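Local coordinates for protein transmembrane oligosaccharyl transferase, putative (Archaeoglobus fulgidus, PDB 3VGP) that belongs to the archaeal AglB family of transmembrane proteins and is represented here by its C-terminal globular domain, a mixed fold of helices and a small sheet, at residues D7-M15 / V150-I158; K30-W38 / I80-V90. The protein carries 1 engineered substitution. All coordinates share one frame; numbering follows the deposited sequence.

Interaction 1: residues D7-M15 / V150-I158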
loop_
_atom_site.group_PDB
_atom_site.type_symbol
_atom_site.label_atom_id
_atom_site.label_comp_id
_atom_site.label_asym_id
_atom_site.label_seq_id
_atom_site.Cartn_x
_atom_site.Cartn_y
_atom_site.Cartn_z
ATOM N N ASP A 7 -1.451 -15.892 -1.414
ATOM C CA ASP A 7 -0.378 -15.103 -0.822
ATOM C C ASP A 7 -0.950 -13.874 -0.130
ATOM O O ASP A 7 -0.489 -13.489 0.942
ATOM C CB ASP A 7 0.631 -14.660 -1.883
ATOM C CG ASP A 7 1.426 -15.814 -2.450
ATOM O OD1 ASP A 7 1.783 -16.725 -1.676
ATOM O OD2 ASP A 7 1.711 -15.800 -3.665
ATOM N N TRP A 8 -1.953 -13.254 -0.748
ATOM C CA TRP A 8 -2.563 -12.075 -0.151
ATOM C C TRP A 8 -3.309 -12.440 1.121
ATOM O O TRP A 8 -3.202 -11.742 2.130
ATOM C CB TRP A 8 -3.521 -11.394 -1.134
ATOM C CG TRP A 8 -2.867 -10.326 -1.951
ATOM C CD1 TRP A 8 -2.522 -10.391 -3.270
ATOM C CD2 TRP A 8 -2.459 -9.032 -1.491
ATOM N NE1 TRP A 8 -1.925 -9.214 -3.661
ATOM C CE2 TRP A 8 -1.873 -8.365 -2.588
ATOM C CE3 TRP A 8 -2.531 -8.374 -0.258
ATOM C CZ2 TRP A 8 -1.363 -7.068 -2.488
ATOM C CZ3 TRP A 8 -2.023 -7.083 -0.160
ATOM C CH2 TRP A 8 -1.446 -6.446 -1.270
ATOM N N LYS A 9 -4.066 -13.534 1.076
ATOM C CA LYS A 9 -4.817 -13.972 2.247
ATOM C C LYS A 9 -3.868 -14.295 3.395
ATOM O O LYS A 9 -4.148 -13.967 4.547
ATOM C CB LYS A 9 -5.680 -15.192 1.907
ATOM C CG LYS A 9 -6.860 -14.869 0.998
ATOM C CD LYS A 9 -7.710 -16.102 0.721
ATOM C CE LYS A 9 -8.922 -15.758 -0.134
ATOM N NZ LYS A 9 -9.756 -16.961 -0.432
ATOM N N GLU A 10 -2.746 -14.933 3.066
ATOM C CA GLU A 10 -1.724 -15.290 4.048
ATOM C C GLU A 10 -1.093 -14.040 4.653
ATOM O O GLU A 10 -0.889 -13.954 5.863
ATOM C CB GLU A 10 -0.616 -16.112 3.393
ATOM C CG GLU A 10 -0.752 -17.615 3.511
ATOM C CD GLU A 10 0.459 -18.331 2.937
ATOM O OE1 GLU A 10 0.574 -18.416 1.695
ATOM O OE2 GLU A 10 1.306 -18.795 3.731
ATOM N N ALA A 11 -0.760 -13.084 3.793
ATOM C CA ALA A 11 -0.152 -11.840 4.245
ATOM C C ALA A 11 -1.110 -11.119 5.185
ATOM O O ALA A 11 -0.713 -10.640 6.247
ATOM C CB ALA A 11 0.178 -10.957 3.046
ATOM N N LEU A 12 -2.379 -11.043 4.794
ATOM C CA LEU A 12 -3.378 -10.372 5.614
ATOM C C LEU A 12 -3.555 -11.075 6.954
ATOM O O LEU A 12 -3.800 -10.425 7.969
ATOM C CB LEU A 12 -4.716 -10.293 4.871
ATOM C CG LEU A 12 -4.795 -9.189 3.812
ATOM C CD1 LEU A 12 -5.985 -9.419 2.895
ATOM C CD2 LEU A 12 -4.894 -7.834 4.501
ATOM N N GLU A 13 -3.419 -12.397 6.959
ATOM C CA GLU A 13 -3.557 -13.173 8.190
ATOM C C GLU A 13 -2.352 -12.964 9.105
ATOM O O GLU A 13 -2.487 -12.935 10.330
ATOM C CB GLU A 13 -3.709 -14.663 7.866
ATOM C CG GLU A 13 -3.852 -15.558 9.089
ATOM C CD GLU A 13 -4.918 -15.067 10.055
ATOM O OE1 GLU A 13 -6.048 -14.771 9.604
ATOM O OE2 GLU A 13 -4.629 -14.985 11.268
ATOM N N TRP A 14 -1.171 -12.826 8.509
ATOM C CA TRP A 14 0.046 -12.603 9.284
ATOM C C TRP A 14 -0.038 -11.244 9.973
ATOM O O TRP A 14 0.369 -11.090 11.128
ATOM C CB TRP A 14 1.273 -12.630 8.368
ATOM C CG TRP A 14 2.571 -12.447 9.099
ATOM C CD1 TRP A 14 3.350 -13.422 9.656
ATOM C CD2 TRP A 14 3.229 -11.205 9.372
ATOM N NE1 TRP A 14 4.452 -12.864 10.262
ATOM C CE2 TRP A 14 4.402 -11.503 10.101
ATOM C CE3 TRP A 14 2.939 -9.866 9.073
ATOM C CZ2 TRP A 14 5.288 -10.509 10.535
ATOM C CZ3 TRP A 14 3.819 -8.878 9.503
ATOM C CH2 TRP A 14 4.980 -9.207 10.228
HETATM N N MSE A 15 -0.565 -10.252 9.260
HETATM C CA MSE A 15 -0.688 -8.916 9.822
HETATM C C MSE A 15 -1.778 -8.847 10.881
HETATM O O MSE A 15 -1.617 -8.174 11.896
HETATM C CB MSE A 15 -0.968 -7.895 8.720
HETATM C CG MSE A 15 0.187 -7.729 7.752
HETATM SE SE MSE A 15 -0.127 -6.331 6.471
HETATM C CE MSE A 15 -1.309 -7.294 5.300
ATOM N N VAL A 150 9.679 -6.570 6.232
ATOM C CA VAL A 150 9.629 -7.535 7.326
ATOM C C VAL A 150 9.049 -8.904 6.992
ATOM O O VAL A 150 9.251 -9.860 7.745
ATOM C CB VAL A 150 8.847 -6.975 8.538
ATOM C CG1 VAL A 150 9.589 -5.791 9.128
ATOM C CG2 VAL A 150 7.440 -6.574 8.120
ATOM N N LYS A 151 8.331 -9.016 5.880
ATOM C CA LYS A 151 7.747 -10.303 5.526
ATOM C C LYS A 151 7.400 -10.360 4.047
ATOM O O LYS A 151 7.121 -9.335 3.427
ATOM C CB LYS A 151 6.486 -10.553 6.367
ATOM C CG LYS A 151 6.199 -12.018 6.677
ATOM C CD LYS A 151 7.212 -12.588 7.667
ATOM C CE LYS A 151 6.959 -14.066 7.909
ATOM N NZ LYS A 151 7.896 -14.641 8.915
ATOM N N GLU A 152 7.421 -11.566 3.491
ATOM C CA GLU A 152 7.104 -11.774 2.086
ATOM C C GLU A 152 6.331 -13.070 1.899
ATOM O O GLU A 152 6.640 -14.087 2.520
ATOM C CB GLU A 152 8.380 -11.833 1.247
ATOM C CG GLU A 152 9.055 -10.498 1.028
ATOM C CD GLU A 152 10.221 -10.601 0.068
ATOM O OE1 GLU A 152 11.223 -11.255 0.419
ATOM O OE2 GLU A 152 10.132 -10.037 -1.042
ATOM N N PHE A 153 5.322 -13.021 1.039
ATOM C CA PHE A 153 4.490 -14.180 0.734
ATOM C C PHE A 153 4.355 -14.159 -0.778
ATOM O O PHE A 153 3.493 -13.473 -1.320
ATOM C CB PHE A 153 3.120 -14.032 1.401
ATOM C CG PHE A 153 3.170 -14.078 2.903
ATOM C CD1 PHE A 153 3.199 -15.295 3.576
ATOM C CD2 PHE A 153 3.213 -12.901 3.645
ATOM C CE1 PHE A 153 3.271 -15.342 4.970
ATOM C CE2 PHE A 153 3.286 -12.936 5.039
ATOM C CZ PHE A 153 3.315 -14.159 5.702
ATOM N N GLY A 154 5.218 -14.905 -1.461
ATOM C CA GLY A 154 5.191 -14.890 -2.911
ATOM C C GLY A 154 5.792 -13.547 -3.286
ATOM O O GLY A 154 6.905 -13.233 -2.864
ATOM N N ASP A 155 5.070 -12.740 -4.056
ATOM C CA ASP A 155 5.586 -11.426 -4.421
ATOM C C ASP A 155 4.902 -10.334 -3.607
ATOM O O ASP A 155 5.084 -9.145 -3.868
ATOM C CB ASP A 155 5.415 -11.152 -5.918
ATOM C CG ASP A 155 3.987 -11.306 -6.383
ATOM O OD1 ASP A 155 3.525 -12.459 -6.503
ATOM O OD2 ASP A 155 3.324 -10.276 -6.628
ATOM N N VAL A 156 4.107 -10.744 -2.624
ATOM C CA VAL A 156 3.434 -9.794 -1.746
ATOM C C VAL A 156 4.464 -9.438 -0.676
ATOM O O VAL A 156 4.935 -10.315 0.051
ATOM C CB VAL A 156 2.190 -10.419 -1.071
ATOM C CG1 VAL A 156 1.496 -9.384 -0.193
ATOM C CG2 VAL A 156 1.228 -10.935 -2.122
ATOM N N LYS A 157 4.818 -8.160 -0.587
ATOM C CA LYS A 157 5.814 -7.716 0.385
ATOM C C LYS A 157 5.189 -6.845 1.469
ATOM O O LYS A 157 4.430 -5.927 1.171
ATOM C CB LYS A 157 6.928 -6.934 -0.317
ATOM C CG LYS A 157 7.659 -7.724 -1.391
ATOM C CD LYS A 157 8.808 -6.932 -1.991
ATOM C CE LYS A 157 9.482 -7.728 -3.109
ATOM N NZ LYS A 157 10.657 -7.028 -3.687
ATOM N N ILE A 158 5.516 -7.144 2.724
ATOM C CA ILE A 158 4.994 -6.383 3.855
ATOM C C ILE A 158 6.110 -5.532 4.447
ATOM O O ILE A 158 7.151 -6.048 4.850
ATOM C CB ILE A 158 4.430 -7.315 4.953
ATOM C CG1 ILE A 158 3.268 -8.138 4.385
ATOM C CG2 ILE A 158 3.938 -6.491 6.143
ATOM C CD1 ILE A 158 2.691 -9.135 5.362
HETATM O O HOH W 1 2.175 -13.456 -4.673
HETATM O O HOH W 2 7.175 -13.933 11.532
#

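Interaction 2: residues K30-W38 / I80-V90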
loop_
_atom_site.group_PDB
_atom_site.type_symbol
_atom_site.label_atom_id
_atom_site.label_comp_id
_atom_site.label_asym_id
_atom_site.label_seq_id
_atom_site.Cartn_x
_atom_site.Cartn_y
_atom_site.Cartn_z
ATOM N N LYS A 30 -5.819 4.599 19.125
ATOM C CA LYS A 30 -5.710 3.679 18.003
ATOM C C LYS A 30 -5.636 4.408 16.663
ATOM O O LYS A 30 -6.361 5.369 16.431
ATOM C CB LYS A 30 -6.904 2.725 18.016
ATOM C CG LYS A 30 -6.717 1.495 17.151
ATOM C CD LYS A 30 -7.825 0.481 17.383
ATOM C CE LYS A 30 -7.510 -0.840 16.685
ATOM N NZ LYS A 30 -8.548 -1.880 16.952
ATOM N N PRO A 31 -4.748 3.955 15.765
ATOM C CA PRO A 31 -4.570 4.558 14.438
ATOM C C PRO A 31 -5.860 4.565 13.618
ATOM O O PRO A 31 -6.754 3.751 13.861
ATOM C CB PRO A 31 -3.506 3.666 13.798
ATOM C CG PRO A 31 -2.704 3.201 14.973
ATOM C CD PRO A 31 -3.781 2.863 15.974
ATOM N N GLU A 32 -5.959 5.478 12.651
ATOM C CA GLU A 32 -7.145 5.528 11.798
ATOM C C GLU A 32 -7.295 4.137 11.196
ATOM O O GLU A 32 -8.397 3.599 11.109
ATOM C CB GLU A 32 -6.987 6.583 10.704
ATOM C CG GLU A 32 -6.938 8.004 11.236
ATOM C CD GLU A 32 -7.198 9.032 10.156
ATOM O OE1 GLU A 32 -8.259 8.943 9.503
ATOM O OE2 GLU A 32 -6.352 9.928 9.964
ATOM N N TYR A 33 -6.172 3.567 10.768
ATOM C CA TYR A 33 -6.137 2.202 10.259
ATOM C C TYR A 33 -4.693 1.712 10.262
ATOM O O TYR A 33 -3.760 2.511 10.222
ATOM C CB TYR A 33 -6.805 2.046 8.878
ATOM C CG TYR A 33 -6.263 2.859 7.731
ATOM C CD1 TYR A 33 -6.728 4.147 7.482
ATOM C CD2 TYR A 33 -5.338 2.304 6.845
ATOM C CE1 TYR A 33 -6.290 4.870 6.369
ATOM C CE2 TYR A 33 -4.894 3.016 5.732
ATOM C CZ TYR A 33 -5.374 4.295 5.500
ATOM O OH TYR A 33 -4.939 4.997 4.399
ATOM N N SER A 34 -4.523 0.398 10.327
ATOM C CA SER A 34 -3.202 -0.209 10.431
ATOM C C SER A 34 -2.490 -0.641 9.164
ATOM O O SER A 34 -1.260 -0.652 9.123
ATOM C CB SER A 34 -3.281 -1.423 11.356
ATOM O OG SER A 34 -3.732 -1.048 12.643
ATOM N N VAL A 35 -3.251 -1.007 8.145
ATOM C CA VAL A 35 -2.650 -1.492 6.913
ATOM C C VAL A 35 -2.967 -0.640 5.698
ATOM O O VAL A 35 -4.126 -0.325 5.435
ATOM C CB VAL A 35 -3.112 -2.940 6.627
ATOM C CG1 VAL A 35 -2.462 -3.456 5.341
ATOM C CG2 VAL A 35 -2.775 -3.835 7.814
HETATM N N MSE A 36 -1.925 -0.256 4.971
HETATM C CA MSE A 36 -2.109 0.515 3.753
HETATM C C MSE A 36 -1.786 -0.367 2.562
HETATM O O MSE A 36 -0.654 -0.834 2.412
HETATM C CB MSE A 36 -1.201 1.733 3.715
HETATM C CG MSE A 36 -1.297 2.443 2.385
HETATM SE SE MSE A 36 -0.199 3.980 2.358
HETATM C CE MSE A 36 -1.338 5.151 3.344
ATOM N N SER A 37 -2.781 -0.592 1.712
ATOM C CA SER A 37 -2.595 -1.430 0.537
ATOM C C SER A 37 -3.552 -0.961 -0.549
ATOM O O SER A 37 -4.428 -0.130 -0.293
ATOM C CB SER A 37 -2.887 -2.892 0.897
ATOM O OG SER A 37 -2.504 -3.773 -0.145
ATOM N N TRP A 38 -3.377 -1.489 -1.757
ATOM C CA TRP A 38 -4.235 -1.134 -2.876
ATOM C C TRP A 38 -5.334 -2.179 -2.929
ATOM O O TRP A 38 -5.111 -3.317 -3.341
ATOM C CB TRP A 38 -3.452 -1.137 -4.188
ATOM C CG TRP A 38 -4.256 -0.618 -5.341
ATOM C CD1 TRP A 38 -4.638 -1.311 -6.457
ATOM C CD2 TRP A 38 -4.782 0.703 -5.491
ATOM N NE1 TRP A 38 -5.369 -0.503 -7.291
ATOM C CE2 TRP A 38 -5.472 0.740 -6.724
ATOM C CE3 TRP A 38 -4.737 1.860 -4.705
ATOM C CZ2 TRP A 38 -6.114 1.890 -7.187
ATOM C CZ3 TRP A 38 -5.376 3.005 -5.167
ATOM C CH2 TRP A 38 -6.055 3.009 -6.395
ATOM N N ILE A 80 1.845 10.806 4.897
ATOM C CA ILE A 80 0.545 10.160 4.756
ATOM C C ILE A 80 0.417 8.994 5.735
ATOM O O ILE A 80 -0.577 8.876 6.458
ATOM C CB ILE A 80 0.349 9.645 3.312
ATOM C CG1 ILE A 80 0.409 10.828 2.343
ATOM C CG2 ILE A 80 -0.990 8.920 3.189
ATOM C CD1 ILE A 80 0.424 10.432 0.885
ATOM N N ALA A 81 1.437 8.144 5.773
ATOM C CA ALA A 81 1.429 6.995 6.666
ATOM C C ALA A 81 1.336 7.418 8.135
ATOM O O ALA A 81 0.614 6.804 8.920
ATOM C CB ALA A 81 2.681 6.152 6.436
ATOM N N LYS A 82 2.068 8.466 8.507
ATOM C CA LYS A 82 2.047 8.943 9.888
ATOM C C LYS A 82 0.663 9.462 10.253
ATOM O O LYS A 82 0.148 9.178 11.334
ATOM C CB LYS A 82 3.078 10.057 10.095
ATOM C CG LYS A 82 4.527 9.626 9.925
ATOM C CD LYS A 82 4.929 8.538 10.913
ATOM C CE LYS A 82 6.414 8.220 10.797
ATOM N NZ LYS A 82 6.828 7.076 11.653
ATOM N N LYS A 83 0.065 10.220 9.341
ATOM C CA LYS A 83 -1.256 10.788 9.561
ATOM C C LYS A 83 -2.288 9.720 9.899
ATOM O O LYS A 83 -3.086 9.888 10.818
ATOM C CB LYS A 83 -1.704 11.560 8.317
ATOM C CG LYS A 83 -3.077 12.209 8.442
ATOM C CD LYS A 83 -3.467 12.924 7.156
ATOM C CE LYS A 83 -2.438 13.982 6.778
ATOM N NZ LYS A 83 -2.807 14.709 5.531
ATOM N N ARG A 84 -2.264 8.612 9.164
ATOM C CA ARG A 84 -3.222 7.539 9.402
ATOM C C ARG A 84 -2.795 6.553 10.480
ATOM O O ARG A 84 -3.586 5.703 10.884
ATOM C CB ARG A 84 -3.494 6.770 8.105
ATOM C CG ARG A 84 -3.939 7.632 6.939
ATOM C CD ARG A 84 -5.217 8.401 7.238
ATOM N NE ARG A 84 -5.633 9.149 6.054
ATOM C CZ ARG A 84 -6.550 10.108 6.043
ATOM N NH1 ARG A 84 -7.171 10.457 7.165
ATOM N NH2 ARG A 84 -6.839 10.728 4.905
ATOM N N GLY A 85 -1.547 6.655 10.937
ATOM C CA GLY A 85 -1.058 5.750 11.966
ATOM C C GLY A 85 -0.816 4.331 11.475
ATOM O O GLY A 85 -0.782 3.380 12.261
ATOM N N VAL A 86 -0.638 4.193 10.169
ATOM C CA VAL A 86 -0.393 2.901 9.540
ATOM C C VAL A 86 0.878 2.242 10.060
ATOM O O VAL A 86 1.900 2.902 10.238
ATOM C CB VAL A 86 -0.280 3.068 8.001
ATOM C CG1 VAL A 86 0.402 1.860 7.381
ATOM C CG2 VAL A 86 -1.668 3.258 7.408
ATOM N N ARG A 87 0.800 0.937 10.315
ATOM C CA ARG A 87 1.956 0.180 10.785
ATOM C C ARG A 87 2.564 -0.596 9.626
ATOM O O ARG A 87 3.784 -0.746 9.540
ATOM C CB ARG A 87 1.557 -0.810 11.878
ATOM C CG ARG A 87 2.710 -1.701 12.311
ATOM C CD ARG A 87 2.321 -2.626 13.449
ATOM N NE ARG A 87 3.449 -3.452 13.869
ATOM C CZ ARG A 87 3.381 -4.389 14.806
ATOM N NH1 ARG A 87 4.460 -5.093 15.116
ATOM N NH2 ARG A 87 2.232 -4.623 15.434
ATOM N N TYR A 88 1.703 -1.081 8.736
ATOM C CA TYR A 88 2.154 -1.855 7.587
ATOM C C TYR A 88 1.731 -1.294 6.242
ATOM O O TYR A 88 0.620 -0.785 6.076
ATOM C CB TYR A 88 1.630 -3.288 7.676
ATOM C CG TYR A 88 2.124 -4.068 8.873
ATOM C CD1 TYR A 88 3.482 -4.313 9.053
ATOM C CD2 TYR A 88 1.229 -4.572 9.815
ATOM C CE1 TYR A 88 3.941 -5.047 10.147
ATOM C CE2 TYR A 88 1.678 -5.306 10.917
ATOM C CZ TYR A 88 3.036 -5.536 11.072
ATOM O OH TYR A 88 3.497 -6.256 12.153
ATOM N N VAL A 89 2.644 -1.400 5.283
ATOM C CA VAL A 89 2.399 -0.993 3.908
ATOM C C VAL A 89 2.669 -2.269 3.112
ATOM O O VAL A 89 3.691 -2.925 3.313
ATOM C CB VAL A 89 3.371 0.114 3.446
ATOM C CG1 VAL A 89 3.176 0.376 1.964
ATOM C CG2 VAL A 89 3.112 1.395 4.231
ATOM N N VAL A 90 1.762 -2.624 2.213
ATOM C CA VAL A 90 1.924 -3.857 1.450
ATOM C C VAL A 90 1.967 -3.617 -0.050
ATOM O O VAL A 90 1.147 -2.876 -0.588
ATOM C CB VAL A 90 0.770 -4.836 1.754
ATOM C CG1 VAL A 90 1.051 -6.193 1.120
ATOM C CG2 VAL A 90 0.592 -4.971 3.258
HETATM O O HOH W 3 -4.007 7.908 12.995
HETATM O O HOH W 4 -1.082 -3.135 -2.241
#

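Interaction 1: residues D7-M15 / V150-I158
A single water oxygen joins W14 to K151, accepting from K151 NZ at 2.8 Å and from W14 NE1 at 3.2 Å; it sits at the indole edge, in the plane of the ring. A bend at chi2 (70°) lays the lysine chain across one indole face and brings NZ to the water. Its CG stands 4.0 Å from the centroid of the W14 five-membered ring, a CH-pi contact over the face, and CE continues toward NE1. About one turn toward the helix N terminus F153 lies against the backbone, with E10 O and A11 N over one face of its ring. Its CD2 approaches A11 CA to 3.6 Å, while CZ meets CB of W14. A11 offers just a methyl here, consistent with the close approach; its CB also meets V156 CG1 and I158 CD1. I158 CD1 touches CG of M15, a selenomethionine, at 3.7 Å, with the selenium close to I158 CG2 and CD1. W8 starts away from the strands, yet the end of its side chain comes back against V156, whose CG2 stands almost exactly on the normal of the five-membered ring (8° off it) in a second CH-pi contact. At the turn, D7 CB packs on F153 O, 3.1 Å apart. D7 OD2 and D155 OD1 each accept a hydrogen bond from one bridging water, which probably eases the repulsion between two carboxylates lying 4.7 Å apart (OD2 to OD1). G154 and D155 link F153 to V156 in a type II' turn, G154 taking the positive phi of its first inner position. A classic beta bulge sets V150 and K151 together opposite I158. Helix 7-15, nearly antiparallel to strand 150-153 (154°), thus packs on one face of a beta hairpin closed by a tight two-residue turn, as in layered alpha/beta folds.

Interaction 2: residues K30-W38 / I80-V90
Main-chain bonds join S34 and M36 to 87-90. S34 O accepts from two consecutive amides, Y88 N at 3.0 Å and R87 N at 2.9 Å, the first almost straight (177°) and the second tilted from the carbonyl plane. M36 N gives to Y88 O at 2.8 Å and M36 O takes V90 N, so that V35 pairs with Y88 and M36 with V89 in a short parallel ladder. Beyond the ladder a water bridges W38 N and V90 O. Strand 35-36 is the outermost strand counted in the mixed sheet, next to 88-91, and S34 and V35 also have backbone bonds to A52 and V53. G85, with positive phi, ends helix 74-84 in a Schellman motif, and P31 CB packs on G85 O. R84, bent at chi2 (-59°), directs its guanidinium to E32: NH1 forms a salt bridge, meeting OE2 on its syn side at 3.0 Å, with the carboxylate and guanidinium planes 79° apart. R84 NE has a second salt bridge, to D64 OD2, which also shares a hydrogen bond with Y33 OH. R84 CB lies over one face of the Y33 ring in a CH-pi contact. V86 CG2 touches Y33 CE2 at 3.6 Å, and M36 CE reaches I80 CG2 at 3.8 Å.

In the fold
From the N terminus the chain first forms helix 6-20, whose contact with the C-terminal hairpin closes only later in the chain. Residues 30-38 follow and supply strand 35-36. After 41 residues rich in helix, segment 80-90 returns to this strand, so interaction 2 closes the shorter loop. The chain then continues through helices 105-111, 121-129 and 132-138 before the hairpin of 150-158 meets the first helix in interaction 1, closing a long loop that contains the whole of interaction 2. Strands 88-91 and 156-161 are neighbours in one sheet, and W8 touches both S37 and V90, so helix 6-20 spans the two contacts.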